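Local coordinates for protein nonribosomal peptide synthase (Streptomyces sp. MJ635-86F5, PDB 5JJP) that probably activates an aliphatic beta-amino acid with ATP as an adenylation enzyme of nonribosomal peptide synthesis, at residues Ile355-Tyr367 with Gly378-Leu390. Numbering follows the deposited sequence.
Sequences IGYAHHGAEMDVY and GVVGEIYLRSPAL
The rings of Y367 and Y384 lie face to face where strands 363-367 and 381-386 run antiparallel, their centroids 4.3 Å apart and their planes 21° off parallel. The side chains cross at roughly a right angle, with Y367 CG over the middle of the Y384 ring, while Y367 CB makes a CH-pi contact with the same face, 3.6 Å from Y384 CE1. Both put CG beside their own backbone N, opposite the carbonyl carbon (chi1 -72° in Y384), which helps bring the rings together. With an alanine in place of Y384, one face of the Y367 ring would probably lose its stacking partner, and Y367 CB its CH-pi contact. V418 and R420 also touch Y384.

Beneath the rings the backbone is pinned by paired bonds; Y367 N gives to E382 O at 2.8 Å and E382 N returns one to Y367 O. On the other face M364, V366, I383 and L385 form a buried apolar layer. M364 CB rests 3.8 Å from I383 CG2, V366 CG2 meets I383 CG1, and I355 reaches tip to tip with I383, CD1 to CD1 at 3.9 Å; L433 and Y329 close over this layer. G381 is tightly fitted, since a CB there would run into V366 CG1 and Y367 O.

The solvent side is looser. E363, extended, and R386, bent near its end, lie side by side, their flat groups 78° apart, and the salt bridge from E363 OE1 to R386 NE is long at 3.8 Å; R386 finds its stronger mate in D408. This long-looped beta hairpin, at the edge of a sheet continuing into strand 417-427, therefore owes its hold to backbone bonds and apolar and aromatic contact, with charge probably adding little across the two strands.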
loop_
_atom_site.group_PDB
_atom_site.type_symbol
_atom_site.label_atom_id
_atom_site.label_comp_id
_atom_site.label_asym_id
_atom_site.label_seq_id
_atom_site.Cartn_x
_atom_site.Cartn_y
_atom_site.Cartn_z
ATOM N N ILE A 355 -15.197 -13.146 -0.504
ATOM C CA ILE A 355 -14.538 -11.851 -0.347
ATOM C C ILE A 355 -15.402 -10.903 0.478
ATOM O O ILE A 355 -15.062 -9.740 0.669
ATOM C CB ILE A 355 -14.130 -11.230 -1.716
ATOM C CG1 ILE A 355 -15.337 -11.038 -2.628
ATOM C CG2 ILE A 355 -13.110 -12.118 -2.416
ATOM C CD1 ILE A 355 -15.048 -10.287 -3.917
ATOM N N GLY A 356 -16.531 -11.392 0.964
ATOM C CA GLY A 356 -17.243 -10.727 2.033
ATOM C C GLY A 356 -17.920 -9.460 1.616
ATOM O O GLY A 356 -18.482 -9.396 0.532
ATOM N N TYR A 357 -17.916 -8.477 2.515
ATOM C CA TYR A 357 -18.455 -7.141 2.256
ATOM C C TYR A 357 -17.324 -6.160 2.159
ATOM O O TYR A 357 -16.290 -6.369 2.770
ATOM C CB TYR A 357 -19.341 -6.662 3.411
ATOM C CG TYR A 357 -20.485 -7.593 3.804
ATOM C CD1 TYR A 357 -21.631 -7.671 3.026
ATOM C CD2 TYR A 357 -20.425 -8.340 4.977
ATOM C CE1 TYR A 357 -22.674 -8.495 3.368
ATOM C CE2 TYR A 357 -21.474 -9.155 5.359
ATOM C CZ TYR A 357 -22.594 -9.242 4.540
ATOM O OH TYR A 357 -23.650 -10.053 4.889
ATOM N N ALA A 358 -17.499 -5.093 1.386
ATOM C CA ALA A 358 -16.491 -4.043 1.342
ATOM C C ALA A 358 -16.092 -3.618 2.749
ATOM O O ALA A 358 -16.845 -3.800 3.670
ATOM C CB ALA A 358 -17.003 -2.853 0.577
ATOM N N HIS A 359 -14.897 -3.066 2.917
ATOM C CA HIS A 359 -14.405 -2.657 4.259
ATOM C C HIS A 359 -15.218 -1.496 4.748
ATOM O O HIS A 359 -15.940 -0.859 3.973
ATOM C CB HIS A 359 -12.923 -2.251 4.256
ATOM C CG HIS A 359 -12.615 -1.073 3.379
ATOM N ND1 HIS A 359 -12.896 0.228 3.753
ATOM C CD2 HIS A 359 -12.031 -1.001 2.164
ATOM C CE1 HIS A 359 -12.495 1.050 2.798
ATOM N NE2 HIS A 359 -11.958 0.330 1.827
ATOM N N HIS A 360 -15.063 -1.204 6.030
ATOM C CA HIS A 360 -15.909 -0.271 6.696
ATOM C C HIS A 360 -15.810 1.078 5.932
ATOM O O HIS A 360 -14.696 1.549 5.588
ATOM C CB HIS A 360 -15.467 -0.186 8.135
ATOM C CG HIS A 360 -16.312 0.704 8.953
ATOM N ND1 HIS A 360 -16.094 2.068 9.022
ATOM C CD2 HIS A 360 -17.402 0.448 9.706
ATOM C CE1 HIS A 360 -17.024 2.613 9.788
ATOM N NE2 HIS A 360 -17.828 1.651 10.214
ATOM N N GLY A 361 -16.955 1.690 5.643
ATOM C CA GLY A 361 -16.965 2.939 4.894
ATOM C C GLY A 361 -17.096 2.816 3.376
ATOM O O GLY A 361 -17.093 3.829 2.678
ATOM N N ALA A 362 -17.156 1.593 2.872
ATOM C CA ALA A 362 -17.278 1.336 1.442
ATOM C C ALA A 362 -18.408 0.369 1.211
ATOM O O ALA A 362 -18.932 -0.192 2.172
ATOM C CB ALA A 362 -16.000 0.747 0.898
ATOM N N GLU A 363 -18.757 0.145 -0.053
ATOM C CA GLU A 363 -19.786 -0.825 -0.422
ATOM C C GLU A 363 -19.529 -1.346 -1.830
ATOM O O GLU A 363 -19.191 -0.597 -2.770
ATOM C CB GLU A 363 -21.162 -0.170 -0.360
ATOM C CG GLU A 363 -22.369 -1.112 -0.362
ATOM C CD GLU A 363 -23.643 -0.334 -0.688
ATOM O OE1 GLU A 363 -23.849 -0.012 -1.888
ATOM O OE2 GLU A 363 -24.429 -0.019 0.245
ATOM N N MET A 364 -19.713 -2.652 -2.004
ATOM C CA MET A 364 -19.581 -3.216 -3.337
ATOM C C MET A 364 -20.737 -4.139 -3.593
ATOM O O MET A 364 -21.268 -4.752 -2.673
ATOM C CB MET A 364 -18.255 -3.935 -3.510
ATOM C CG MET A 364 -17.990 -5.020 -2.505
ATOM S SD MET A 364 -16.363 -5.788 -2.756
ATOM C CE MET A 364 -16.557 -7.116 -1.603
ATOM N N ASP A 365 -21.157 -4.178 -4.859
ATOM C CA ASP A 365 -22.246 -5.040 -5.307
ATOM C C ASP A 365 -21.991 -5.429 -6.752
ATOM O O ASP A 365 -21.060 -4.930 -7.386
ATOM C CB ASP A 365 -23.598 -4.329 -5.170
ATOM C CG ASP A 365 -24.811 -5.313 -5.151
ATOM O OD1 ASP A 365 -24.623 -6.575 -5.101
ATOM O OD2 ASP A 365 -25.955 -4.796 -5.219
ATOM N N VAL A 366 -22.828 -6.323 -7.269
ATOM C CA VAL A 366 -22.552 -7.012 -8.526
ATOM C C VAL A 366 -23.581 -6.507 -9.544
ATOM O O VAL A 366 -24.738 -6.295 -9.186
ATOM C CB VAL A 366 -22.526 -8.512 -8.208
ATOM C CG1 VAL A 366 -23.274 -9.338 -9.200
ATOM C CG2 VAL A 366 -21.091 -8.980 -8.074
ATOM N N TYR A 367 -23.139 -6.231 -10.775
ATOM C CA TYR A 367 -23.970 -5.556 -11.793
ATOM C C TYR A 367 -24.003 -6.307 -13.082
ATOM O O TYR A 367 -23.000 -6.853 -13.488
ATOM C CB TYR A 367 -23.465 -4.144 -12.076
ATOM C CG TYR A 367 -23.939 -3.141 -11.028
ATOM C CD1 TYR A 367 -23.360 -3.105 -9.761
ATOM C CD2 TYR A 367 -24.990 -2.278 -11.284
ATOM C CE1 TYR A 367 -23.806 -2.241 -8.783
ATOM C CE2 TYR A 367 -25.438 -1.414 -10.317
ATOM C CZ TYR A 367 -24.860 -1.412 -9.056
ATOM O OH TYR A 367 -25.290 -0.511 -8.107
ATOM N N GLY A 378 -26.325 -15.995 -6.482
ATOM C CA GLY A 378 -25.804 -17.012 -7.361
ATOM C C GLY A 378 -25.528 -16.566 -8.787
ATOM O O GLY A 378 -24.797 -17.232 -9.528
ATOM N N VAL A 379 -26.029 -15.403 -9.175
ATOM C CA VAL A 379 -25.868 -14.952 -10.546
ATOM C C VAL A 379 -24.651 -14.021 -10.638
ATOM O O VAL A 379 -24.528 -13.041 -9.883
ATOM C CB VAL A 379 -27.135 -14.228 -11.058
ATOM C CG1 VAL A 379 -26.887 -13.625 -12.446
ATOM C CG2 VAL A 379 -28.316 -15.187 -11.092
ATOM N N VAL A 380 -23.770 -14.343 -11.576
ATOM C CA VAL A 380 -22.540 -13.641 -11.762
ATOM C C VAL A 380 -22.749 -12.306 -12.456
ATOM O O VAL A 380 -23.478 -12.223 -13.429
ATOM C CB VAL A 380 -21.566 -14.489 -12.608
ATOM C CG1 VAL A 380 -20.386 -13.652 -13.121
ATOM C CG2 VAL A 380 -21.064 -15.661 -11.795
ATOM N N GLY A 381 -22.063 -11.273 -11.966
ATOM C CA GLY A 381 -22.036 -9.929 -12.586
ATOM C C GLY A 381 -20.695 -9.275 -12.275
ATOM O O GLY A 381 -19.821 -9.915 -11.692
ATOM N N GLU A 382 -20.546 -8.013 -12.667
ATOM C CA GLU A 382 -19.307 -7.263 -12.450
ATOM C C GLU A 382 -19.375 -6.478 -11.147
ATOM O O GLU A 382 -20.410 -5.862 -10.849
ATOM C CB GLU A 382 -19.075 -6.265 -13.570
ATOM C CG GLU A 382 -17.780 -5.502 -13.399
ATOM C CD GLU A 382 -17.481 -4.566 -14.560
ATOM O OE1 GLU A 382 -18.407 -4.307 -15.364
ATOM O OE2 GLU A 382 -16.348 -4.044 -14.597
ATOM N N ILE A 383 -18.295 -6.532 -10.359
ATOM C CA ILE A 383 -18.263 -5.772 -9.077
ATOM C C ILE A 383 -18.047 -4.299 -9.377
ATOM O O ILE A 383 -17.122 -3.967 -10.089
ATOM C CB ILE A 383 -17.154 -6.223 -8.100
ATOM C CG1 ILE A 383 -17.326 -7.684 -7.711
ATOM C CG2 ILE A 383 -17.176 -5.382 -6.834
ATOM C CD1 ILE A 383 -16.069 -8.290 -7.095
ATOM N N TYR A 384 -18.982 -3.466 -8.901
ATOM C CA TYR A 384 -18.850 -2.007 -8.827
ATOM C C TYR A 384 -18.567 -1.613 -7.365
ATOM O O TYR A 384 -19.288 -2.008 -6.463
ATOM C CB TYR A 384 -20.111 -1.283 -9.255
ATOM C CG TYR A 384 -20.423 -1.301 -10.746
ATOM C CD1 TYR A 384 -20.112 -2.406 -11.554
ATOM C CD2 TYR A 384 -21.121 -0.250 -11.328
ATOM C CE1 TYR A 384 -20.456 -2.429 -12.910
ATOM C CE2 TYR A 384 -21.464 -0.247 -12.674
ATOM C CZ TYR A 384 -21.149 -1.341 -13.459
ATOM O OH TYR A 384 -21.467 -1.347 -14.784
ATOM N N LEU A 385 -17.478 -0.834 -7.161
ATOM C CA LEU A 385 -17.042 -0.414 -5.819
ATOM C C LEU A 385 -17.370 1.063 -5.575
ATOM O O LEU A 385 -16.965 1.945 -6.315
ATOM C CB LEU A 385 -15.574 -0.686 -5.660
ATOM C CG LEU A 385 -14.897 -0.258 -4.374
ATOM C CD1 LEU A 385 -15.310 -1.053 -3.148
ATOM C CD2 LEU A 385 -13.412 -0.418 -4.600
ATOM N N ARG A 386 -18.151 1.294 -4.530
ATOM C CA ARG A 386 -18.501 2.588 -4.064
ATOM C C ARG A 386 -17.615 2.825 -2.822
ATOM O O ARG A 386 -17.751 2.139 -1.820
ATOM C CB ARG A 386 -19.979 2.594 -3.681
ATOM C CG ARG A 386 -20.515 3.915 -3.187
ATOM C CD ARG A 386 -21.937 3.776 -2.691
ATOM N NE ARG A 386 -22.812 3.160 -3.698
ATOM C CZ ARG A 386 -23.468 3.858 -4.632
ATOM N NH1 ARG A 386 -23.362 5.178 -4.718
ATOM N NH2 ARG A 386 -24.245 3.224 -5.466
ATOM N N SER A 387 -16.738 3.820 -2.872
ATOM C CA SER A 387 -15.809 4.028 -1.794
ATOM C C SER A 387 -15.119 5.381 -1.844
ATOM O O SER A 387 -14.680 5.808 -2.915
ATOM C CB SER A 387 -14.724 2.938 -1.886
ATOM O OG SER A 387 -13.631 3.190 -1.000
ATOM N N PRO A 388 -14.847 5.957 -0.665
ATOM C CA PRO A 388 -14.007 7.126 -0.609
ATOM C C PRO A 388 -12.524 6.901 -0.945
ATOM O O PRO A 388 -11.777 7.856 -1.142
ATOM C CB PRO A 388 -14.170 7.573 0.854
ATOM C CG PRO A 388 -14.415 6.326 1.625
ATOM C CD PRO A 388 -15.212 5.481 0.687
ATOM N N ALA A 389 -12.106 5.651 -1.006
ATOM C CA ALA A 389 -10.717 5.305 -1.293
ATOM C C ALA A 389 -10.351 5.150 -2.762
ATOM O O ALA A 389 -9.220 4.787 -3.085
ATOM C CB ALA A 389 -10.365 4.057 -0.530
ATOM N N LEU A 390 -11.224 5.519 -3.666
ATOM C CA LEU A 390 -10.924 5.391 -5.084
ATOM C C LEU A 390 -9.861 6.353 -5.586
ATOM O O LEU A 390 -9.762 7.519 -5.148
ATOM C CB LEU A 390 -12.188 5.566 -5.916
ATOM C CG LEU A 390 -13.268 4.500 -5.639
ATOM C CD1 LEU A 390 -14.577 4.846 -6.289
ATOM C CD2 LEU A 390 -12.812 3.128 -6.092
#